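Fe-superoxide dismutase homolog (Plasmodium berghei, PDB 2A03) probably destroys the superoxide radicals made inside cells, converting them at a metal centre to hydrogen peroxide and molecular oxygen. Local coordinates at residues A[82-87]-A[193-198]; A[163-168]-A[185-190]; A[94-99]-A[110-115]. All blocks are in the same frame, centred on the assembly; numbering follows the deposited sequence. Where two conformers were deposited one is given.

Contact 1 of 3, residues A[82-87]-A[193-198]. With MN (manganese (II) ion), chain C.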
loop_
_atom_site.group_PDB
_atom_site.type_symbol
_atom_site.label_atom_id
_atom_site.label_comp_id
_atom_site.label_asym_id
_atom_site.label_seq_id
_atom_site.Cartn_x
_atom_site.Cartn_y
_atom_site.Cartn_z
ATOM N N HIS A 82 -0.737 -14.681 -2.165
ATOM C CA HIS A 82 -0.153 -14.618 -3.506
ATOM C C HIS A 82 -0.292 -15.913 -4.266
ATOM O O HIS A 82 -0.632 -15.894 -5.437
ATOM C CB HIS A 82 1.300 -14.186 -3.465
ATOM C CG HIS A 82 1.448 -12.727 -3.222
ATOM N ND1 HIS A 82 1.430 -12.186 -1.955
ATOM C CD2 HIS A 82 1.546 -11.688 -4.084
ATOM C CE1 HIS A 82 1.526 -10.872 -2.048
ATOM N NE2 HIS A 82 1.587 -10.544 -3.330
ATOM N N SER A 83 -0.070 -17.032 -3.595
ATOM C CA SER A 83 -0.335 -18.326 -4.215
ATOM C C SER A 83 -1.791 -18.439 -4.673
ATOM O O SER A 83 -2.062 -19.000 -5.729
ATOM C CB SER A 83 0.038 -19.477 -3.265
ATOM O OG SER A 83 1.442 -19.475 -3.058
ATOM N N PHE A 84 -2.716 -17.900 -3.878
ATOM C CA PHE A 84 -4.131 -17.942 -4.225
ATOM C C PHE A 84 -4.437 -17.035 -5.412
ATOM O O PHE A 84 -5.271 -17.354 -6.262
ATOM C CB PHE A 84 -4.989 -17.563 -3.023
ATOM C CG PHE A 84 -6.394 -18.088 -3.101
ATOM C CD1 PHE A 84 -6.665 -19.424 -2.817
ATOM C CD2 PHE A 84 -7.441 -17.261 -3.457
ATOM C CE1 PHE A 84 -7.962 -19.927 -2.881
ATOM C CE2 PHE A 84 -8.731 -17.748 -3.532
ATOM C CZ PHE A 84 -8.997 -19.089 -3.235
ATOM N N TYR A 85 -3.726 -15.913 -5.468
ATOM C CA TYR A 85 -3.828 -14.958 -6.568
ATOM C C TYR A 85 -3.308 -15.549 -7.899
ATOM O O TYR A 85 -3.950 -15.417 -8.955
ATOM C CB TYR A 85 -3.108 -13.658 -6.126
ATOM C CG TYR A 85 -2.877 -12.573 -7.154
ATOM C CD1 TYR A 85 -3.936 -11.823 -7.666
ATOM C CD2 TYR A 85 -1.586 -12.258 -7.575
ATOM C CE1 TYR A 85 -3.724 -10.821 -8.603
ATOM C CE2 TYR A 85 -1.360 -11.230 -8.494
ATOM C CZ TYR A 85 -2.431 -10.515 -8.997
ATOM O OH TYR A 85 -2.221 -9.509 -9.923
ATOM N N TRP A 86 -2.172 -16.237 -7.875
ATOM C CA TRP A 86 -1.691 -16.838 -9.111
ATOM C C TRP A 86 -2.679 -17.899 -9.602
ATOM O O TRP A 86 -2.944 -18.003 -10.805
ATOM C CB TRP A 86 -0.277 -17.435 -8.964
ATOM C CG TRP A 86 0.706 -16.443 -8.409
ATOM C CD1 TRP A 86 1.484 -16.599 -7.299
ATOM C CD2 TRP A 86 1.010 -15.142 -8.933
ATOM N NE1 TRP A 86 2.258 -15.485 -7.111
ATOM C CE2 TRP A 86 1.970 -14.567 -8.081
ATOM C CE3 TRP A 86 0.562 -14.408 -10.041
ATOM C CZ2 TRP A 86 2.477 -13.302 -8.284
ATOM C CZ3 TRP A 86 1.078 -13.156 -10.252
ATOM C CH2 TRP A 86 2.026 -12.609 -9.375
ATOM N N ASP A 87 -3.214 -18.684 -8.671
ATOM C CA ASP A 87 -4.168 -19.740 -9.020
ATOM C C ASP A 87 -5.508 -19.182 -9.484
ATOM O O ASP A 87 -6.244 -19.859 -10.176
ATOM C CB ASP A 87 -4.389 -20.708 -7.845
ATOM C CG ASP A 87 -3.142 -21.499 -7.482
ATOM O OD1 ASP A 87 -2.191 -21.503 -8.270
ATOM O OD2 ASP A 87 -3.106 -22.110 -6.395
ATOM N N TRP A 193 -11.836 -19.435 -13.974
ATOM C CA TRP A 193 -13.109 -20.004 -13.540
ATOM C C TRP A 193 -12.987 -21.473 -13.139
ATOM O O TRP A 193 -13.789 -21.962 -12.338
ATOM C CB TRP A 193 -14.201 -19.816 -14.621
ATOM C CG TRP A 193 -14.491 -18.360 -14.905
ATOM C CD1 TRP A 193 -14.315 -17.704 -16.085
ATOM C CD2 TRP A 193 -14.998 -17.390 -13.975
ATOM N NE1 TRP A 193 -14.677 -16.381 -15.949
ATOM C CE2 TRP A 193 -15.104 -16.163 -14.667
ATOM C CE3 TRP A 193 -15.370 -17.442 -12.627
ATOM C CZ2 TRP A 193 -15.569 -14.995 -14.060
ATOM C CZ3 TRP A 193 -15.835 -16.285 -12.019
ATOM C CH2 TRP A 193 -15.924 -15.067 -12.737
ATOM N N ASN A 194 -12.000 -22.181 -13.674
ATOM C CA ASN A 194 -11.777 -23.566 -13.264
ATOM C C ASN A 194 -11.347 -23.659 -11.802
ATOM O O ASN A 194 -11.853 -24.513 -11.059
ATOM C CB ASN A 194 -10.790 -24.271 -14.187
ATOM C CG ASN A 194 -11.412 -24.594 -15.545
ATOM O OD1 ASN A 194 -12.633 -24.784 -15.655
ATOM N ND2 ASN A 194 -10.588 -24.645 -16.584
ATOM N N PHE A 195 -10.464 -22.749 -11.383
ATOM C CA PHE A 195 -10.054 -22.655 -9.990
ATOM C C PHE A 195 -11.254 -22.301 -9.119
ATOM O O PHE A 195 -11.472 -22.898 -8.074
ATOM C CB PHE A 195 -8.951 -21.603 -9.843
ATOM C CG PHE A 195 -8.295 -21.568 -8.480
ATOM C CD1 PHE A 195 -7.770 -22.725 -7.906
ATOM C CD2 PHE A 195 -8.193 -20.377 -7.779
ATOM C CE1 PHE A 195 -7.145 -22.689 -6.660
ATOM C CE2 PHE A 195 -7.569 -20.322 -6.532
ATOM C CZ PHE A 195 -7.040 -21.483 -5.971
ATOM N N ALA A 196 -12.050 -21.334 -9.569
ATOM C CA ALA A 196 -13.278 -20.968 -8.855
ATOM C C ALA A 196 -14.237 -22.169 -8.694
ATOM O O ALA A 196 -14.869 -22.335 -7.660
ATOM C CB ALA A 196 -13.972 -19.797 -9.563
ATOM N N ASN A 197 -14.329 -23.013 -9.710
ATOM C CA ASN A 197 -15.183 -24.184 -9.622
ATOM C C ASN A 197 -14.645 -25.218 -8.628
ATOM O O ASN A 197 -15.411 -25.798 -7.859
ATOM C CB ASN A 197 -15.408 -24.806 -11.005
ATOM C CG ASN A 197 -16.469 -24.078 -11.797
ATOM O OD1 ASN A 197 -17.515 -23.722 -11.262
ATOM N ND2 ASN A 197 -16.208 -23.847 -13.079
ATOM N N GLU A 198 -13.331 -25.415 -8.624
ATOM C CA GLU A 198 -12.712 -26.370 -7.714
ATOM C C GLU A 198 -12.884 -25.899 -6.277
ATOM O O GLU A 198 -13.199 -26.684 -5.380
ATOM C CB GLU A 198 -11.217 -26.545 -8.049
HETATM MN MN MN C . 1.172 -8.726 -4.243
HETATM O O HOH W 1 0.286 -8.125 -2.195
#
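Phe-195 reaches from helix 193-204 to the end of helix 70-87, where its ring meets Asp-87 and Phe-84. Its CG lies anti to the backbone N (chi1 -171°), which carries the ring across to the other helix. Starting at the root, Phe-195 CB lies 3.2 Å from Asp-87 O. Asp-87 O is also 3.1 Å from Phe-195 CD2, off the same face of the ring that Asp-87 CB occupies. Further out the partner changes from carbonyl to methylene: Asp-87 CB sits over that face, displaced toward its rim, in a CH-pi contact 3.4 Å from the centroid of Phe-195. At the tip, Phe-195 CZ is 3.3 Å from Asp-87 CB and 3.6 Å from Phe-84 CE1, so this one atom touches both partners. CE2 beside it lies over a face of the Phe-84 ring. The two rings meet obliquely, their planes 59° apart. Phe-84 in turn packs on Pro-161 and Thr-164 of strand 160-166.

The contact thus joins the alpha-hairpin domain to the C-terminal helix. The same last turns of helix 70-87 carry His-82, whose NE2 binds the manganese ion at 2.1 Å while its ND1 bonds to the carbonyl of Gln-78.

No hydrogen bond links 82-87 with 193-198. The Asp-87 carboxylate makes its salt bridge through OD1 to Lys-17, so what it offers Phe-195 is mainly the methylene. With no donor facing an acceptor across the contact, the touch is probably mostly van der Waals, with at most a weak CH-pi term.

Contact 2 of 3, residues A[163-168]-A[185-190]; sequences LTCDVW and KAWWNL. With MN (manganese (II) ion), chain C.
Cys-165, in the extended strand 160-166, and Trp-187, on helix 180-187, face each other with CB bonds directed inward and CA atoms 7.9 Å apart. Trp-187 extends its indole toward the strand, its chi1 of -179° setting CG opposite the backbone N, and Cys-165 lies against one face of it. The sulfur stands almost on the normal of the five-membered ring: Cys-165 SG is 3.7 Å from that centroid of Trp-187 and just 4° off the perpendicular, a sulfur-aromatic contact. Cys-165 CB shares the face nearer the ring fusion, 3.7 Å from Trp-187 CE2. A neighbouring carbonyl adds to this, Thr-164 O lying 3.6 Å from Trp-187 CZ2 in an oblique approach. The indole NE1 is buried here and finds no partner in the model.

Strand 160-166 is an outer strand of the three-stranded antiparallel sheet of the iron/manganese superoxide dismutase C-terminal domain, bonded to strand 130-136. Helix 180-187 packs on the side to which Cys-165 turns its CB, while Thr-164 points its CB the other way; Thr-164 OG1 bonds to Gly-132 O, and its side chain touches Phe-84 and Tyr-85 of helix 70-87.

Where the strand ends, Asp-166 delivers OD2 to the manganese ion at 1.9 Å. Its other oxygen closes an Asx turn, Asp-166 OD1 accepting from Trp-168 N at 3.0 Å (angle 152°) from above the carboxylate plane, which helps fix the rotation of the metal-binding group. The metal-bound water also donates to OD1, weakly, and lies over a face of the Trp-168 indole, whose ring meets Phe-127 of the second subunit.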
loop_
_atom_site.group_PDB
_atom_site.type_symbol
_atom_site.label_atom_id
_atom_site.label_comp_id
_atom_site.label_asym_id
_atom_site.label_seq_id
_atom_site.Cartn_x
_atom_site.Cartn_y
_atom_site.Cartn_z
ATOM N N LEU A 163 -11.939 -16.771 -5.188
ATOM C CA LEU A 163 -11.006 -16.030 -6.032
ATOM C C LEU A 163 -10.511 -14.802 -5.285
ATOM O O LEU A 163 -11.201 -14.290 -4.402
ATOM C CB LEU A 163 -11.681 -15.544 -7.309
ATOM C CG LEU A 163 -12.142 -16.583 -8.322
ATOM C CD1 LEU A 163 -13.117 -15.914 -9.291
ATOM C CD2 LEU A 163 -10.935 -17.218 -9.074
ATOM N N THR A 164 -9.329 -14.312 -5.654
ATOM C CA THR A 164 -8.837 -13.041 -5.112
ATOM C C THR A 164 -8.135 -12.249 -6.216
ATOM O O THR A 164 -7.663 -12.803 -7.196
ATOM C CB THR A 164 -7.837 -13.231 -3.903
ATOM O OG1 THR A 164 -7.726 -12.012 -3.152
ATOM C CG2 THR A 164 -6.434 -13.621 -4.379
ATOM N N CYS A 165 -8.064 -10.947 -6.016
ATOM C CA CYS A 165 -7.288 -10.072 -6.852
ATOM C C CYS A 165 -6.487 -9.146 -5.926
ATOM O O CYS A 165 -7.035 -8.536 -5.007
ATOM C CB CYS A 165 -8.221 -9.281 -7.754
ATOM S SG CYS A 165 -7.434 -8.035 -8.753
ATOM N N ASP A 166 -5.177 -9.104 -6.154
ATOM C CA ASP A 166 -4.256 -8.243 -5.411
ATOM C C ASP A 166 -4.428 -6.782 -5.865
ATOM O O ASP A 166 -4.321 -6.486 -7.050
ATOM C CB ASP A 166 -2.830 -8.731 -5.713
ATOM C CG ASP A 166 -1.772 -8.165 -4.765
ATOM O OD1 ASP A 166 -2.079 -7.317 -3.898
ATOM O OD2 ASP A 166 -0.602 -8.602 -4.886
ATOM N N VAL A 167 -4.663 -5.869 -4.923
ATOM C CA VAL A 167 -4.622 -4.445 -5.235
ATOM C C VAL A 167 -3.537 -3.653 -4.482
ATOM O O VAL A 167 -3.578 -2.441 -4.470
ATOM C CB VAL A 167 -6.010 -3.754 -5.084
ATOM C CG1 VAL A 167 -7.059 -4.426 -6.009
ATOM C CG2 VAL A 167 -6.486 -3.739 -3.648
ATOM N N TRP A 168 -2.541 -4.322 -3.897
ATOM C CA TRP A 168 -1.278 -3.610 -3.563
ATOM C C TRP A 168 -0.766 -2.933 -4.839
ATOM O O TRP A 168 -0.839 -3.522 -5.931
ATOM C CB TRP A 168 -0.191 -4.563 -3.059
ATOM C CG TRP A 168 -0.408 -5.082 -1.663
ATOM C CD1 TRP A 168 -1.502 -5.772 -1.188
ATOM C CD2 TRP A 168 0.495 -4.966 -0.558
ATOM N NE1 TRP A 168 -1.325 -6.078 0.136
ATOM C CE2 TRP A 168 -0.111 -5.598 0.547
ATOM C CE3 TRP A 168 1.753 -4.385 -0.394
ATOM C CZ2 TRP A 168 0.503 -5.664 1.793
ATOM C CZ3 TRP A 168 2.356 -4.460 0.832
ATOM C CH2 TRP A 168 1.733 -5.092 1.913
ATOM N N LYS A 185 -9.773 -3.852 -15.095
ATOM C CA LYS A 185 -10.379 -4.267 -16.366
ATOM C C LYS A 185 -9.583 -5.401 -17.004
ATOM O O LYS A 185 -10.156 -6.393 -17.453
ATOM C CB LYS A 185 -10.504 -3.101 -17.349
ATOM C CG LYS A 185 -11.592 -2.141 -16.973
ATOM C CD LYS A 185 -11.804 -1.051 -18.047
ATOM C CE LYS A 185 -12.701 0.095 -17.503
ATOM N NZ LYS A 185 -14.151 -0.326 -17.371
ATOM N N ALA A 186 -8.260 -5.250 -17.024
ATOM C CA ALA A 186 -7.378 -6.285 -17.527
ATOM C C ALA A 186 -7.532 -7.620 -16.792
ATOM O O ALA A 186 -7.517 -8.690 -17.406
ATOM C CB ALA A 186 -5.952 -5.815 -17.442
ATOM N N TRP A 187 -7.651 -7.560 -15.476
ATOM C CA TRP A 187 -7.765 -8.758 -14.677
ATOM C C TRP A 187 -8.975 -9.635 -15.044
ATOM O O TRP A 187 -8.907 -10.856 -14.887
ATOM C CB TRP A 187 -7.776 -8.391 -13.193
ATOM C CG TRP A 187 -7.858 -9.553 -12.267
ATOM C CD1 TRP A 187 -6.813 -10.308 -11.785
ATOM C CD2 TRP A 187 -9.041 -10.101 -11.687
ATOM N NE1 TRP A 187 -7.284 -11.286 -10.947
ATOM C CE2 TRP A 187 -8.646 -11.185 -10.870
ATOM C CE3 TRP A 187 -10.397 -9.786 -11.779
ATOM C CZ2 TRP A 187 -9.561 -11.951 -10.155
ATOM C CZ3 TRP A 187 -11.301 -10.553 -11.070
ATOM C CH2 TRP A 187 -10.882 -11.626 -10.271
ATOM N N TRP A 188 -10.065 -9.053 -15.544
ATOM C CA TRP A 188 -11.211 -9.889 -15.944
ATOM C C TRP A 188 -10.899 -10.800 -17.146
ATOM O O TRP A 188 -11.569 -11.830 -17.344
ATOM C CB TRP A 188 -12.446 -9.058 -16.216
ATOM C CG TRP A 188 -12.974 -8.425 -14.981
ATOM C CD1 TRP A 188 -12.849 -7.127 -14.632
ATOM C CD2 TRP A 188 -13.709 -9.061 -13.935
ATOM N NE1 TRP A 188 -13.455 -6.899 -13.431
ATOM C CE2 TRP A 188 -13.990 -8.071 -12.969
ATOM C CE3 TRP A 188 -14.158 -10.370 -13.713
ATOM C CZ2 TRP A 188 -14.709 -8.345 -11.785
ATOM C CZ3 TRP A 188 -14.860 -10.646 -12.540
ATOM C CH2 TRP A 188 -15.128 -9.636 -11.589
ATOM N N ASN A 189 -9.862 -10.441 -17.908
ATOM C CA ASN A 189 -9.377 -11.280 -19.007
ATOM C C ASN A 189 -8.559 -12.480 -18.518
ATOM O O ASN A 189 -8.228 -13.363 -19.308
ATOM C CB ASN A 189 -8.528 -10.461 -19.986
ATOM C CG ASN A 189 -9.320 -9.373 -20.657
ATOM O OD1 ASN A 189 -10.304 -9.649 -21.316
ATOM N ND2 ASN A 189 -8.914 -8.133 -20.469
ATOM N N LEU A 190 -8.257 -12.496 -17.224
ATOM C CA LEU A 190 -7.340 -13.488 -16.651
ATOM C C LEU A 190 -7.992 -14.469 -15.672
ATOM O O LEU A 190 -7.437 -15.530 -15.393
ATOM C CB LEU A 190 -6.197 -12.767 -15.924
ATOM C CG LEU A 190 -5.284 -11.926 -16.816
ATOM C CD1 LEU A 190 -4.195 -11.256 -16.007
ATOM C CD2 LEU A 190 -4.692 -12.780 -17.925
HETATM MN MN MN C . 1.172 -8.726 -4.243
HETATM O O HOH W 1 0.286 -8.125 -2.195
#

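Contact 3 of 3, residues A[94-99]-A[110-115]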
loop_
_atom_site.group_PDB
_atom_site.type_symbol
_atom_site.label_atom_id
_atom_site.label_comp_id
_atom_site.label_asym_id
_atom_site.label_seq_id
_atom_site.Cartn_x
_atom_site.Cartn_y
_atom_site.Cartn_z
ATOM N N GLY A 94 -10.449 -16.043 -18.376
ATOM C CA GLY A 94 -11.193 -14.810 -18.509
ATOM C C GLY A 94 -12.587 -15.041 -19.062
ATOM O O GLY A 94 -13.094 -16.166 -19.069
ATOM N N GLY A 95 -13.219 -13.969 -19.514
ATOM C CA GLY A 95 -14.565 -14.063 -20.068
ATOM C C GLY A 95 -15.636 -14.418 -19.054
ATOM O O GLY A 95 -15.461 -14.278 -17.836
ATOM N N GLU A 96 -16.770 -14.847 -19.585
ATOM C CA GLU A 96 -17.920 -15.247 -18.785
ATOM C C GLU A 96 -17.596 -16.495 -18.001
ATOM O O GLU A 96 -16.954 -17.384 -18.515
ATOM C CB GLU A 96 -19.100 -15.603 -19.700
ATOM C CG GLU A 96 -19.469 -14.545 -20.707
ATOM C CD GLU A 96 -19.968 -13.328 -20.024
ATOM O OE1 GLU A 96 -21.117 -13.369 -19.534
ATOM O OE2 GLU A 96 -19.204 -12.341 -19.962
ATOM N N PRO A 97 -18.104 -16.595 -16.776
ATOM C CA PRO A 97 -17.921 -17.822 -16.019
ATOM C C PRO A 97 -18.645 -18.995 -16.687
ATOM O O PRO A 97 -19.445 -18.795 -17.591
ATOM C CB PRO A 97 -18.581 -17.496 -14.673
ATOM C CG PRO A 97 -19.608 -16.502 -15.006
ATOM C CD PRO A 97 -18.934 -15.632 -16.046
ATOM N N HIS A 98 -18.370 -20.199 -16.218
ATOM C CA HIS A 98 -19.058 -21.394 -16.701
ATOM C C HIS A 98 -19.067 -22.415 -15.571
ATOM O O HIS A 98 -18.350 -22.268 -14.582
ATOM C CB HIS A 98 -18.333 -21.975 -17.916
ATOM C CG HIS A 98 -16.926 -22.376 -17.615
ATOM N ND1 HIS A 98 -15.857 -21.516 -17.771
ATOM C CD2 HIS A 98 -16.416 -23.530 -17.119
ATOM C CE1 HIS A 98 -14.747 -22.132 -17.401
ATOM N NE2 HIS A 98 -15.060 -23.349 -16.991
ATOM N N GLY A 99 -19.864 -23.458 -15.715
ATOM C CA GLY A 99 -19.936 -24.478 -14.680
ATOM C C GLY A 99 -20.749 -24.006 -13.494
ATOM O O GLY A 99 -21.583 -23.103 -13.615
ATOM N N GLY A 110 -27.576 -12.127 -9.054
ATOM C CA GLY A 110 -28.576 -11.837 -10.068
ATOM C C GLY A 110 -28.057 -12.073 -11.471
ATOM O O GLY A 110 -28.786 -12.580 -12.333
ATOM N N SER A 111 -26.804 -11.686 -11.705
ATOM C CA SER A 111 -26.145 -11.948 -12.970
ATOM C C SER A 111 -24.632 -11.796 -12.844
ATOM O O SER A 111 -24.130 -11.237 -11.871
ATOM C CB SER A 111 -26.653 -10.977 -14.035
ATOM O OG SER A 111 -26.101 -9.693 -13.833
ATOM N N PHE A 112 -23.905 -12.261 -13.855
ATOM C CA PHE A 112 -22.464 -12.050 -13.890
ATOM C C PHE A 112 -22.101 -10.546 -13.931
ATOM O O PHE A 112 -21.205 -10.085 -13.211
ATOM C CB PHE A 112 -21.819 -12.792 -15.065
ATOM C CG PHE A 112 -20.336 -12.523 -15.194
ATOM C CD1 PHE A 112 -19.485 -12.752 -14.118
ATOM C CD2 PHE A 112 -19.803 -12.011 -16.375
ATOM C CE1 PHE A 112 -18.114 -12.493 -14.212
ATOM C CE2 PHE A 112 -18.455 -11.748 -16.482
ATOM C CZ PHE A 112 -17.598 -12.000 -15.391
ATOM N N ASN A 113 -22.810 -9.789 -14.764
ATOM C CA ASN A 113 -22.536 -8.357 -14.916
ATOM C C ASN A 113 -22.671 -7.573 -13.619
ATOM O O ASN A 113 -21.885 -6.673 -13.368
ATOM C CB ASN A 113 -23.417 -7.737 -15.998
ATOM C CG ASN A 113 -22.968 -8.107 -17.421
ATOM O OD1 ASN A 113 -21.812 -8.496 -17.661
ATOM N ND2 ASN A 113 -23.891 -7.966 -18.377
ATOM N N ASN A 114 -23.654 -7.921 -12.795
ATOM C CA ASN A 114 -23.839 -7.249 -11.507
ATOM C C ASN A 114 -22.665 -7.587 -10.575
ATOM O O ASN A 114 -22.077 -6.704 -9.951
ATOM C CB ASN A 114 -25.182 -7.617 -10.852
ATOM C CG ASN A 114 -25.471 -6.820 -9.541
ATOM O OD1 ASN A 114 -25.148 -5.625 -9.404
ATOM N ND2 ASN A 114 -26.108 -7.498 -8.586
ATOM N N PHE A 115 -22.322 -8.870 -10.497
ATOM C CA PHE A 115 -21.177 -9.291 -9.715
ATOM C C PHE A 115 -19.925 -8.544 -10.172
ATOM O O PHE A 115 -19.176 -8.021 -9.366
ATOM C CB PHE A 115 -20.920 -10.802 -9.856
ATOM C CG PHE A 115 -19.544 -11.199 -9.415
ATOM C CD1 PHE A 115 -19.149 -11.004 -8.098
ATOM C CD2 PHE A 115 -18.625 -11.696 -10.317
ATOM C CE1 PHE A 115 -17.867 -11.336 -7.684
ATOM C CE2 PHE A 115 -17.336 -12.022 -9.915
ATOM C CZ PHE A 115 -16.956 -11.855 -8.604
#
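Pro-97 and Phe-112 make the heart of this contact, the proline CD hovering over the centre of the phenyl ring. Pro-97 CD is 3.5 Å from the Phe-112 centroid and 11° off the ring normal, a CH-pi contact made by the carbon next to the proline nitrogen. The pyrrolidine ring is C-gamma endo, and Pro-97 CG lies 3.9 Å from Phe-112 CD1. Phe-112 belongs to the first turn of helix 112-125; a chi1 near 180° (176°) stretches its side chain away from its own helix and carries the ring to Pro-97.

Glu-96 comes to another part of the same ring. Its CG lies beside the backbone N and the chain bends at chi2, which brings the carboxylate to the phenyl group. Glu-96 OE2 then lies 3.6 Å from Phe-112 CE2, and Glu-96 OE1 3.7 Å from Phe-112 CD2. The carboxylate plane is nearly perpendicular to the ring, at 85°, and the approach is oblique. Gly-95 O, which accepts from Trp-193 NE1, stands 4.0 Å from Phe-112 CZ.

Just before the phenylalanine, Ser-111 caps the helix: Ser-111 OG accepts a bond from Asn-114 N at 3.2 Å. Gly-110, with positive phi, is the residue at which the chain leaves helix 100-109.

Residues 94-99 form part of the loop from helix 70-87 to helix 100-109, and here that loop lies against the start of helix 112-125. Helix 100-109 itself lies alongside, touching Pro-97 through Lys-102 and Phe-115 through Ile-105, while His-98 NE2 bonds to Asn-194 OD1 of helix 193-204.

Contacts 1 and 2, centred 11 Å apart, meet at the metal: His-82 NE2 of one and Asp-166 OD2 of the other lie 3.3 Å apart on the manganese ion, with His-35, His-170 and a water completing its shell. Away from it they pack directly, Phe-84 CE2 coming within 3.7 Å of Leu-163 N. Contact 3 lies away from this site but is tied to contact 1 by a probable hydrogen bond from Trp-193 NE1 to Gly-95 O, 2.9 Å. It also touches contact 2, where Trp-188 CH2 is 3.7 Å from Phe-115 CE2. Along the chain, contacts 2 and 3 both fall inside the loop that contact 1 closes.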